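Local structure of uncharacterized conserved protein with double-stranded beta-helix domain (Klebsiella pneumoniae subsp. pneumoniae MGH 78578, 3H8U) at residues P23-I29 against W44-Q50; D62-S68 against P106-V112; A53-H59 against A118-E124. The protein is of unknown function but, as a cupin-domain protein with a double-stranded beta-helix fold, probably binds a metal ion. All blocks are in the same frame, centred on the assembly; numbering follows the deposited sequence. Where two conformers were deposited one is given.

Overall arrangement
Contacts 1 and 2 share one sheet of this cupin barrel, their centres about 13 Å apart: strands 40-46 and 107-114 are neighbours, joined where A46 N meets F107 O at 2.9 Å, probably in a hydrogen bond. Contact 3 belongs to the other sheet, its centre about 17 Å from that of contact 2 and about 19 Å from that of contact 1. The two sheets approach at D62, whose OD2 lies 3.8 Å from H57 CE1 and 4.1 Å from H55 NE2. H55 and H57 fit the His-X-His of metal-binding cupins, D62 its acidic position and H97 the later histidine; contacts 2 and 3 thus probably contribute to the presumed site, with contact 1 farther off.

Contact 1 (P23-I29 against W44-Q50); sequences PSNGEPI and WHAHPGQ
Q50 reaches across to S24 with the end of its side-chain amide, and around this direct bond the two segments are coupled mainly by bridging water. NE2 of Q50 donates to S24 O at 2.8 Å, arriving tilted by 19° from the carbonyl plane. The other end of the same amide is held from its own turn, because OE1 accepts from H47 N at 2.8 Å across the type II turn 47-50. A nearly straight side chain (chi2 -164°) lifts the amide off that turn; Q50 has two conformers, and in the one described the donor on OE1 and the acceptor on NE2 are consistent with this orientation of the amide. Water 1 joins Q50 OE1, S24 N and H45 ND1, while water 3 passes from Q50 NE2 to N25 O.

P23 lies over one face of the H45 imidazole, its CB 4.0 Å from the H45 ring centroid in a CH-pi contact. With CG anti to the backbone N (chi1 173°) the H45 ring is carried toward P23; its second torsion turns the face. The H47 ring is used differently: S24 O comes to its edge, 3.4 Å from H47 CD2. P28 rests its CB 3.6 Å from H45 O, and its own carbonyl oxygen meets the W44 indole at the edge.

Between I29 and H45 the backbones are linked through water. Water 5 bridges I29 N to H45 O, and water 4 bridges H45 N to I29 O. These backbone groups of H45 face away from strand 107-114, to which W44 and A46 are bonded. The loop, itself pinched by an ST turn in which G26 N donates to S24 OG, thus runs water-spaced along a strand of the cupin double-stranded beta-helix before entering strand 31-35.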
loop_
_atom_site.group_PDB
_atom_site.type_symbol
_atom_site.label_atom_id
_atom_site.label_comp_id
_atom_site.label_asym_id
_atom_site.label_seq_id
_atom_site.Cartn_x
_atom_site.Cartn_y
_atom_site.Cartn_z
ATOM N N PRO A 23 13.885 8.733 -9.463
ATOM C CA PRO A 23 13.722 8.721 -10.920
ATOM C C PRO A 23 15.025 8.309 -11.534
ATOM O O PRO A 23 16.100 8.684 -11.023
ATOM C CB PRO A 23 13.413 10.184 -11.275
ATOM C CG PRO A 23 12.973 10.803 -9.991
ATOM C CD PRO A 23 13.715 10.082 -8.903
ATOM N N SER A 24 14.959 7.529 -12.607
ATOM C CA SER A 24 16.164 7.164 -13.337
ATOM C C SER A 24 15.900 7.049 -14.826
ATOM O O SER A 24 14.869 6.560 -15.220
ATOM C CB SER A 24 16.713 5.854 -12.823
ATOM O OG SER A 24 17.899 5.521 -13.539
ATOM N N ASN A 25 16.868 7.474 -15.631
ATOM C CA ASN A 25 16.782 7.387 -17.097
ATOM C C ASN A 25 17.185 6.012 -17.609
ATOM O O ASN A 25 17.079 5.747 -18.804
ATOM C CB ASN A 25 17.610 8.504 -17.777
ATOM C CG ASN A 25 16.874 9.871 -17.808
ATOM O OD1 ASN A 25 15.637 9.937 -17.843
ATOM N ND2 ASN A 25 17.649 10.961 -17.835
ATOM N N GLY A 26 17.629 5.133 -16.713
ATOM C CA GLY A 26 17.878 3.735 -17.063
ATOM C C GLY A 26 16.809 2.933 -16.364
ATOM O O GLY A 26 15.796 3.501 -16.006
ATOM N N GLU A 27 17.043 1.639 -16.131
ATOM C CA GLU A 27 16.056 0.738 -15.479
ATOM C C GLU A 27 15.512 1.351 -14.165
ATOM O O GLU A 27 16.280 1.935 -13.383
ATOM C CB GLU A 27 16.663 -0.643 -15.145
ATOM C CG GLU A 27 17.393 -1.391 -16.271
ATOM C CD GLU A 27 16.484 -1.892 -17.376
ATOM O OE1 GLU A 27 15.314 -1.461 -17.445
ATOM O OE2 GLU A 27 16.947 -2.730 -18.193
ATOM N N PRO A 28 14.182 1.284 -13.949
ATOM C CA PRO A 28 13.676 1.838 -12.679
ATOM C C PRO A 28 14.402 1.315 -11.459
ATOM O O PRO A 28 14.797 0.148 -11.440
ATOM C CB PRO A 28 12.210 1.395 -12.656
ATOM C CG PRO A 28 11.837 1.322 -14.080
ATOM C CD PRO A 28 13.084 0.844 -14.827
ATOM N N ILE A 29 14.572 2.179 -10.456
ATOM C CA ILE A 29 15.286 1.858 -9.218
ATOM C C ILE A 29 14.347 1.286 -8.150
ATOM O O ILE A 29 13.286 1.848 -7.874
ATOM C CB ILE A 29 15.973 3.126 -8.633
ATOM C CG1 ILE A 29 17.061 3.584 -9.603
ATOM C CG2 ILE A 29 16.535 2.845 -7.191
ATOM C CD1 ILE A 29 17.494 5.031 -9.424
ATOM N N TRP A 44 8.303 2.593 -6.375
ATOM C CA TRP A 44 8.705 2.529 -7.741
ATOM C C TRP A 44 8.284 3.794 -8.512
ATOM O O TRP A 44 7.215 4.336 -8.282
ATOM C CB TRP A 44 8.067 1.324 -8.417
ATOM C CG TRP A 44 8.610 0.024 -7.979
ATOM C CD1 TRP A 44 8.037 -0.831 -7.088
ATOM C CD2 TRP A 44 9.829 -0.583 -8.399
ATOM N NE1 TRP A 44 8.812 -1.941 -6.938
ATOM C CE2 TRP A 44 9.922 -1.826 -7.731
ATOM C CE3 TRP A 44 10.838 -0.214 -9.274
ATOM C CZ2 TRP A 44 10.992 -2.699 -7.924
ATOM C CZ3 TRP A 44 11.922 -1.084 -9.464
ATOM C CH2 TRP A 44 11.981 -2.309 -8.797
ATOM N N HIS A 45 9.146 4.197 -9.435
ATOM C CA HIS A 45 8.920 5.355 -10.307
ATOM C C HIS A 45 9.311 4.963 -11.729
ATOM O O HIS A 45 10.385 4.436 -11.956
ATOM C CB HIS A 45 9.762 6.545 -9.818
ATOM C CG HIS A 45 9.733 7.746 -10.726
ATOM N ND1 HIS A 45 10.325 7.775 -11.974
ATOM C CD2 HIS A 45 9.191 8.974 -10.541
ATOM C CE1 HIS A 45 10.150 8.972 -12.511
ATOM N NE2 HIS A 45 9.424 9.698 -11.681
ATOM N N ALA A 46 8.428 5.232 -12.684
ATOM C CA ALA A 46 8.741 5.064 -14.094
ATOM C C ALA A 46 8.364 6.312 -14.878
ATOM O O ALA A 46 7.268 6.844 -14.744
ATOM C CB ALA A 46 8.032 3.820 -14.679
ATOM N N HIS A 47 9.295 6.761 -15.698
ATOM C CA HIS A 47 9.035 7.787 -16.697
ATOM C C HIS A 47 8.189 7.185 -17.819
ATOM O O HIS A 47 8.199 5.958 -18.032
ATOM C CB HIS A 47 10.341 8.288 -17.325
ATOM C CG HIS A 47 11.197 9.098 -16.409
ATOM N ND1 HIS A 47 10.803 10.322 -15.890
ATOM C CD2 HIS A 47 12.465 8.893 -15.965
ATOM C CE1 HIS A 47 11.775 10.805 -15.129
ATOM N NE2 HIS A 47 12.794 9.961 -15.169
ATOM N N PRO A 48 7.492 8.048 -18.581
ATOM C CA PRO A 48 6.799 7.571 -19.769
ATOM C C PRO A 48 7.642 6.647 -20.654
ATOM O O PRO A 48 8.775 6.983 -21.009
ATOM C CB PRO A 48 6.466 8.870 -20.507
ATOM C CG PRO A 48 6.184 9.796 -19.395
ATOM C CD PRO A 48 7.278 9.490 -18.399
ATOM N N GLY A 49 7.083 5.497 -20.981
ATOM C CA GLY A 49 7.781 4.525 -21.821
ATOM C C GLY A 49 8.659 3.535 -21.055
ATOM O O GLY A 49 9.062 2.519 -21.620
ATOM N N GLN A 50 8.987 3.842 -19.798
ATOM C CA GLN A 50 9.818 2.956 -18.985
ATOM C C GLN A 50 8.968 1.815 -18.506
ATOM O O GLN A 50 7.725 1.930 -18.452
ATOM C CB GLN A 50 10.431 3.675 -17.787
ATOM C CG GLN A 50 11.482 4.661 -18.175
ATOM C CD GLN A 50 12.340 5.096 -17.016
ATOM O OE1 GLN A 50 11.834 5.518 -15.994
ATOM N NE2 GLN A 50 13.662 5.010 -17.181
HETATM O O HOH W 1 12.432 6.475 -13.318
HETATM O O HOH W 2 15.221 10.783 -14.541
HETATM O O HOH W 3 14.577 5.087 -19.819
HETATM O O HOH W 4 11.787 3.651 -9.248
HETATM O O HOH W 5 13.372 4.795 -11.137
#

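Contact 2 (D62-S68 against P106-V112); sequences DTWTVIS and PFIFVSV
F109 sets CG between its backbone N and carbonyl carbon (chi1 65°), whereas W64 holds CG beside its backbone N (chi1 -60°); these choices bring the rings together, and the second torsions, that of W64 nearly eclipsed, turn their faces to each other. The phenyl of F109 and the six-membered ring of W64 stack face to face, centroids 4.0 Å apart and planes inclined by 25°. Packing is tightest where F109 CE2 hangs over the middle of the indole, 3.2 Å from W64 CD2. W44 stacks with F109 in turn, and Y73 meets W64 edge to face.

Farther along the same interior side, V66 and F107 cross at about a right angle, with V66 CG1 3.7 Å from F107 CE1. T63, T65 and V110 point to the reverse side of the sheet, where they pack on the second subunit, T65 for example on its V110.

The backbones form an antiparallel ladder, its hydrogen-bonded pairs being T63 with V112, T65 with V110 and S68 with I108. A classic beta bulge interrupts it: I108 O accepts from both I67 N, at 2.7 Å, and S68 N. From the bulge itself S68 OG donates to P106 O at 2.7 Å.

At the other end a polar cluster forms round D62. S111 OG donates to D62 OD1 at 2.7 Å on the syn side, while W64 NE1 reaches D62 OD2 at 3.0 Å from above the carboxylate plane. OD2 is also hydrogen-bonded to H97 NE2. With three hydrogen bonds shared between its two oxygens, the buried carboxylate is probably held against rotation. S111 and W64 thus position D62 beside H97, in the place of the acidic ligand of metal-binding cupins; it probably lines the presumed site, though no metal is bound among the atoms described.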
loop_
_atom_site.group_PDB
_atom_site.type_symbol
_atom_site.label_atom_id
_atom_site.label_comp_id
_atom_site.label_asym_id
_atom_site.label_seq_id
_atom_site.Cartn_x
_atom_site.Cartn_y
_atom_site.Cartn_z
ATOM N N ASP A 62 2.225 -9.590 -4.464
ATOM C CA ASP A 62 2.681 -8.239 -4.675
ATOM C C ASP A 62 1.471 -7.331 -4.908
ATOM O O ASP A 62 0.750 -7.449 -5.907
ATOM C CB ASP A 62 3.629 -8.181 -5.872
ATOM C CG ASP A 62 4.351 -6.849 -6.001
ATOM O OD1 ASP A 62 4.140 -5.930 -5.153
ATOM O OD2 ASP A 62 5.154 -6.741 -6.978
ATOM N N THR A 63 1.249 -6.453 -3.949
ATOM C CA THR A 63 0.143 -5.515 -3.975
ATOM C C THR A 63 0.696 -4.121 -4.276
ATOM O O THR A 63 1.523 -3.595 -3.518
ATOM C CB THR A 63 -0.636 -5.487 -2.624
ATOM O OG1 THR A 63 -1.088 -6.812 -2.312
ATOM C CG2 THR A 63 -1.863 -4.569 -2.769
ATOM N N TRP A 64 0.244 -3.536 -5.390
ATOM C CA TRP A 64 0.637 -2.198 -5.765
ATOM C C TRP A 64 -0.455 -1.190 -5.510
ATOM O O TRP A 64 -1.609 -1.410 -5.854
ATOM C CB TRP A 64 0.960 -2.093 -7.256
ATOM C CG TRP A 64 2.051 -2.924 -7.792
ATOM C CD1 TRP A 64 2.862 -3.784 -7.120
ATOM C CD2 TRP A 64 2.506 -2.925 -9.151
ATOM N NE1 TRP A 64 3.787 -4.314 -7.973
ATOM C CE2 TRP A 64 3.583 -3.821 -9.228
ATOM C CE3 TRP A 64 2.110 -2.235 -10.309
ATOM C CZ2 TRP A 64 4.277 -4.062 -10.408
ATOM C CZ3 TRP A 64 2.802 -2.472 -11.491
ATOM C CH2 TRP A 64 3.874 -3.375 -11.535
ATOM N N THR A 65 -0.082 -0.047 -4.923
ATOM C CA THR A 65 -1.022 1.062 -4.787
ATOM C C THR A 65 -0.482 2.249 -5.593
ATOM O O THR A 65 0.599 2.760 -5.331
ATOM C CB THR A 65 -1.256 1.427 -3.289
ATOM O OG1 THR A 65 -1.930 0.354 -2.630
ATOM C CG2 THR A 65 -2.103 2.672 -3.192
ATOM N N VAL A 66 -1.252 2.688 -6.584
ATOM C CA VAL A 66 -0.777 3.694 -7.499
ATOM C C VAL A 66 -1.006 5.115 -6.938
ATOM O O VAL A 66 -2.157 5.524 -6.651
ATOM C CB VAL A 66 -1.406 3.520 -8.912
ATOM C CG1 VAL A 66 -0.792 4.526 -9.840
ATOM C CG2 VAL A 66 -1.173 2.085 -9.457
ATOM N N ILE A 67 0.101 5.840 -6.776
ATOM C CA ILE A 67 0.139 7.235 -6.280
ATOM C C ILE A 67 -0.094 8.251 -7.389
ATOM O O ILE A 67 -0.824 9.233 -7.220
ATOM C CB ILE A 67 1.541 7.562 -5.632
ATOM C CG1 ILE A 67 1.885 6.578 -4.494
ATOM C CG2 ILE A 67 1.588 8.956 -5.102
ATOM C CD1 ILE A 67 0.798 6.509 -3.438
ATOM N N SER A 68 0.543 8.026 -8.534
ATOM C CA SER A 68 0.558 8.977 -9.603
ATOM C C SER A 68 0.588 8.273 -10.938
ATOM O O SER A 68 1.220 7.224 -11.069
ATOM C CB SER A 68 1.789 9.886 -9.391
ATOM O OG SER A 68 2.253 10.425 -10.585
ATOM N N PRO A 106 4.562 10.995 -14.563
ATOM C CA PRO A 106 5.314 9.924 -13.923
ATOM C C PRO A 106 4.367 8.878 -13.344
ATOM O O PRO A 106 3.291 9.213 -12.793
ATOM C CB PRO A 106 6.090 10.625 -12.796
ATOM C CG PRO A 106 5.442 11.997 -12.680
ATOM C CD PRO A 106 4.930 12.321 -14.034
ATOM N N PHE A 107 4.774 7.619 -13.427
ATOM C CA PHE A 107 3.987 6.538 -12.840
ATOM C C PHE A 107 4.664 6.134 -11.535
ATOM O O PHE A 107 5.813 5.696 -11.551
ATOM C CB PHE A 107 3.918 5.383 -13.839
ATOM C CG PHE A 107 3.291 4.124 -13.301
ATOM C CD1 PHE A 107 1.998 4.134 -12.798
ATOM C CD2 PHE A 107 3.967 2.912 -13.359
ATOM C CE1 PHE A 107 1.392 2.950 -12.327
ATOM C CE2 PHE A 107 3.345 1.715 -12.893
ATOM C CZ PHE A 107 2.065 1.760 -12.366
ATOM N N ILE A 108 3.979 6.363 -10.405
ATOM C CA ILE A 108 4.566 6.106 -9.103
ATOM C C ILE A 108 3.624 5.234 -8.285
ATOM O O ILE A 108 2.430 5.535 -8.148
ATOM C CB ILE A 108 4.889 7.452 -8.363
ATOM C CG1 ILE A 108 5.873 8.296 -9.164
ATOM C CG2 ILE A 108 5.452 7.189 -6.965
ATOM C CD1 ILE A 108 6.074 9.695 -8.650
ATOM N N PHE A 109 4.172 4.166 -7.722
ATOM C CA PHE A 109 3.386 3.261 -6.901
ATOM C C PHE A 109 4.193 2.695 -5.754
ATOM O O PHE A 109 5.416 2.718 -5.761
ATOM C CB PHE A 109 2.744 2.130 -7.726
ATOM C CG PHE A 109 3.709 1.192 -8.338
ATOM C CD1 PHE A 109 4.331 1.510 -9.544
ATOM C CD2 PHE A 109 3.995 -0.019 -7.744
ATOM C CE1 PHE A 109 5.212 0.639 -10.140
ATOM C CE2 PHE A 109 4.900 -0.903 -8.330
ATOM C CZ PHE A 109 5.487 -0.577 -9.550
ATOM N N VAL A 110 3.443 2.236 -4.765
ATOM C CA VAL A 110 3.979 1.601 -3.595
ATOM C C VAL A 110 3.660 0.127 -3.764
ATOM O O VAL A 110 2.495 -0.262 -3.855
ATOM C CB VAL A 110 3.331 2.139 -2.322
ATOM C CG1 VAL A 110 3.802 1.290 -1.074
ATOM C CG2 VAL A 110 3.646 3.623 -2.159
ATOM N N SER A 111 4.716 -0.675 -3.761
ATOM C CA SER A 111 4.630 -2.125 -3.779
ATOM C C SER A 111 4.839 -2.735 -2.384
ATOM O O SER A 111 5.849 -2.435 -1.722
ATOM C CB SER A 111 5.709 -2.683 -4.710
ATOM O OG SER A 111 5.912 -4.063 -4.486
ATOM N N VAL A 112 3.905 -3.605 -1.984
ATOM C CA VAL A 112 4.046 -4.389 -0.771
ATOM C C VAL A 112 4.083 -5.866 -1.174
ATOM O O VAL A 112 3.063 -6.411 -1.583
ATOM C CB VAL A 112 2.908 -4.124 0.233
ATOM C CG1 VAL A 112 3.138 -4.949 1.559
ATOM C CG2 VAL A 112 2.779 -2.620 0.517
HETATM O O HOH W 6 0.710 -8.079 -0.741
#

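Contact 3 (A53-H59 against A118-E124); sequences ASHVHPH and AGFALAE. With SO4 (sulfate ion), chain C.
V56 and A123 form the apolar centre on one side of this two-strand contact. V56 has two conformers, and in the one described its CG1 lies 3.9 Å from A123 CB and a little farther from A121 CB. On the reverse side, L122 brings CD2 to 4.0 Å from A53 CB, and F120 CD1 lies against H55 CB. The H55 and F120 rings lie obliquely to each other, planes 77° apart.

Outward from these side chains, three backbone hydrogen bonds join the segments. V56 and A121 exchange a reciprocal pair, in which the bond from V56 N to A121 O is 2.8 Å and runs nearly along the C=O axis. A123 N also donates to S54 O, but from well above the carbonyl plane. H55 carries CG between its backbone N and carbonyl carbon (chi1 60°), turning ND1 back to donate to A53 O at 2.7 Å. H57 meets the opposing chain with its ring edge, CD2 standing 3.3 Å from G119 O.

The polar rim lies at both ends. Near the end of the chain, E124 OE2 accepts from two waters: water 7 also donates to S54 O, and water 8 accepts from S54 N. S54 OG turns instead to H74. At the far end a sulfate, probably from the crystallisation liquor, accepts from H59 ND1 at 2.6 Å through O1 and from G119 N through O4, while water 9 links it to H59 N and G119 O.

Strand 121-122 is the outermost strand of its sheet within this chain and pairs with strand 51-56, whose other neighbour is strand 97-101. From 53-59, H55 and H57 turn their rings to H97 and touch D62 on strand 61-68, while A118 packs on V113 of strand 107-114.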
loop_
_atom_site.group_PDB
_atom_site.type_symbol
_atom_site.label_atom_id
_atom_site.label_comp_id
_atom_site.label_asym_id
_atom_site.label_seq_id
_atom_site.Cartn_x
_atom_site.Cartn_y
_atom_site.Cartn_z
ATOM N N ALA A 53 9.952 -4.610 -15.268
ATOM C CA ALA A 53 10.045 -5.918 -15.911
ATOM C C ALA A 53 9.072 -6.915 -15.320
ATOM O O ALA A 53 8.848 -6.935 -14.114
ATOM C CB ALA A 53 11.440 -6.487 -15.819
ATOM N N SER A 54 8.504 -7.725 -16.203
ATOM C CA SER A 54 7.571 -8.751 -15.833
ATOM C C SER A 54 8.292 -9.860 -15.076
ATOM O O SER A 54 9.397 -10.304 -15.447
ATOM C CB SER A 54 6.840 -9.304 -17.063
ATOM O OG SER A 54 5.960 -8.302 -17.567
ATOM N N HIS A 55 7.639 -10.274 -14.003
ATOM C CA HIS A 55 8.190 -11.229 -13.078
ATOM C C HIS A 55 7.073 -11.924 -12.297
ATOM O O HIS A 55 5.916 -11.506 -12.306
ATOM C CB HIS A 55 9.201 -10.555 -12.119
ATOM C CG HIS A 55 8.646 -9.452 -11.265
ATOM N ND1 HIS A 55 8.277 -8.211 -11.764
ATOM C CD2 HIS A 55 8.476 -9.376 -9.923
ATOM C CE1 HIS A 55 7.873 -7.443 -10.769
ATOM N NE2 HIS A 55 8.015 -8.110 -9.637
ATOM N N VAL A 56 7.469 -13.017 -11.653
ATOM C CA VAL A 56 6.576 -13.785 -10.808
ATOM C C VAL A 56 7.246 -14.057 -9.442
ATOM O O VAL A 56 8.444 -14.332 -9.377
ATOM C CB VAL A 56 6.167 -15.112 -11.542
ATOM C CG1 VAL A 56 7.392 -15.884 -12.019
ATOM C CG2 VAL A 56 5.274 -15.985 -10.666
ATOM N N HIS A 57 6.472 -13.975 -8.365
ATOM C CA HIS A 57 6.919 -14.420 -7.058
ATOM C C HIS A 57 6.197 -15.759 -6.877
ATOM O O HIS A 57 4.972 -15.770 -6.728
ATOM C CB HIS A 57 6.481 -13.494 -5.911
ATOM C CG HIS A 57 7.035 -12.110 -5.988
ATOM N ND1 HIS A 57 6.331 -11.073 -6.550
ATOM C CD2 HIS A 57 8.183 -11.577 -5.522
ATOM C CE1 HIS A 57 7.053 -9.971 -6.485
ATOM N NE2 HIS A 57 8.183 -10.252 -5.861
ATOM N N PRO A 58 6.939 -16.881 -6.895
ATOM C CA PRO A 58 6.330 -18.204 -6.706
ATOM C C PRO A 58 5.568 -18.380 -5.387
ATOM O O PRO A 58 4.612 -19.174 -5.306
ATOM C CB PRO A 58 7.534 -19.121 -6.732
ATOM C CG PRO A 58 8.478 -18.432 -7.606
ATOM C CD PRO A 58 8.369 -17.014 -7.189
ATOM N N HIS A 59 6.016 -17.656 -4.379
ATOM C CA HIS A 59 5.495 -17.790 -3.029
ATOM C C HIS A 59 5.244 -16.463 -2.326
ATOM O O HIS A 59 5.365 -16.380 -1.112
ATOM C CB HIS A 59 6.458 -18.676 -2.213
ATOM C CG HIS A 59 6.556 -20.079 -2.727
ATOM N ND1 HIS A 59 7.740 -20.624 -3.187
ATOM C CD2 HIS A 59 5.602 -21.014 -2.951
ATOM C CE1 HIS A 59 7.517 -21.848 -3.628
ATOM N NE2 HIS A 59 6.231 -22.115 -3.492
ATOM N N ALA A 118 9.996 -13.275 -0.036
ATOM C CA ALA A 118 9.536 -13.913 -1.268
ATOM C C ALA A 118 10.494 -13.586 -2.408
ATOM O O ALA A 118 10.746 -12.405 -2.731
ATOM C CB ALA A 118 8.118 -13.484 -1.626
ATOM N N GLY A 119 11.020 -14.643 -3.017
ATOM C CA GLY A 119 11.880 -14.514 -4.179
ATOM C C GLY A 119 11.070 -14.298 -5.440
ATOM O O GLY A 119 9.849 -14.405 -5.424
ATOM N N PHE A 120 11.750 -13.987 -6.527
ATOM C CA PHE A 120 11.069 -13.782 -7.788
ATOM C C PHE A 120 11.883 -14.330 -8.932
ATOM O O PHE A 120 13.093 -14.598 -8.794
ATOM C CB PHE A 120 10.772 -12.294 -8.017
ATOM C CG PHE A 120 11.984 -11.496 -8.420
ATOM C CD1 PHE A 120 12.316 -11.363 -9.752
ATOM C CD2 PHE A 120 12.801 -10.925 -7.460
ATOM C CE1 PHE A 120 13.439 -10.667 -10.156
ATOM C CE2 PHE A 120 13.947 -10.219 -7.830
ATOM C CZ PHE A 120 14.269 -10.086 -9.188
ATOM N N ALA A 121 11.208 -14.499 -10.064
ATOM C CA ALA A 121 11.848 -14.891 -11.306
ATOM C C ALA A 121 11.307 -13.983 -12.382
ATOM O O ALA A 121 10.124 -13.687 -12.383
ATOM C CB ALA A 121 11.524 -16.327 -11.634
ATOM N N LEU A 122 12.177 -13.516 -13.283
ATOM C CA LEU A 122 11.729 -12.804 -14.476
ATOM C C LEU A 122 10.954 -13.775 -15.352
ATOM O O LEU A 122 11.339 -14.938 -15.479
ATOM C CB LEU A 122 12.900 -12.267 -15.276
ATOM C CG LEU A 122 13.674 -11.135 -14.634
ATOM C CD1 LEU A 122 14.823 -10.711 -15.536
ATOM C CD2 LEU A 122 12.766 -9.976 -14.376
ATOM N N ALA A 123 9.840 -13.309 -15.914
ATOM C CA ALA A 123 8.956 -14.161 -16.699
ATOM C C ALA A 123 7.991 -13.322 -17.515
ATOM O O ALA A 123 7.490 -12.343 -17.004
ATOM C CB ALA A 123 8.153 -15.085 -15.768
ATOM N N GLU A 124 7.697 -13.734 -18.754
ATOM C CA GLU A 124 6.668 -13.038 -19.559
ATOM C C GLU A 124 5.331 -13.805 -19.609
ATOM O O GLU A 124 4.307 -13.279 -20.021
ATOM C CB GLU A 124 7.179 -12.761 -20.967
ATOM C CG GLU A 124 8.420 -11.859 -21.007
ATOM C CD GLU A 124 8.150 -10.437 -20.543
ATOM O OE1 GLU A 124 7.008 -9.960 -20.708
ATOM O OE2 GLU A 124 9.058 -9.782 -19.962
HETATM S S SO4 C . 10.597 -18.328 -2.549
HETATM O O1 SO4 C . 9.923 -19.264 -3.454
HETATM O O2 SO4 C . 11.061 -19.025 -1.349
HETATM O O3 SO4 C . 11.754 -17.755 -3.245
HETATM O O4 SO4 C . 9.656 -17.290 -2.139
HETATM O O HOH W 7 10.526 -10.428 -17.907
HETATM O O HOH W 8 9.101 -7.460 -19.108
HETATM O O HOH W 9 8.287 -16.085 -3.990
#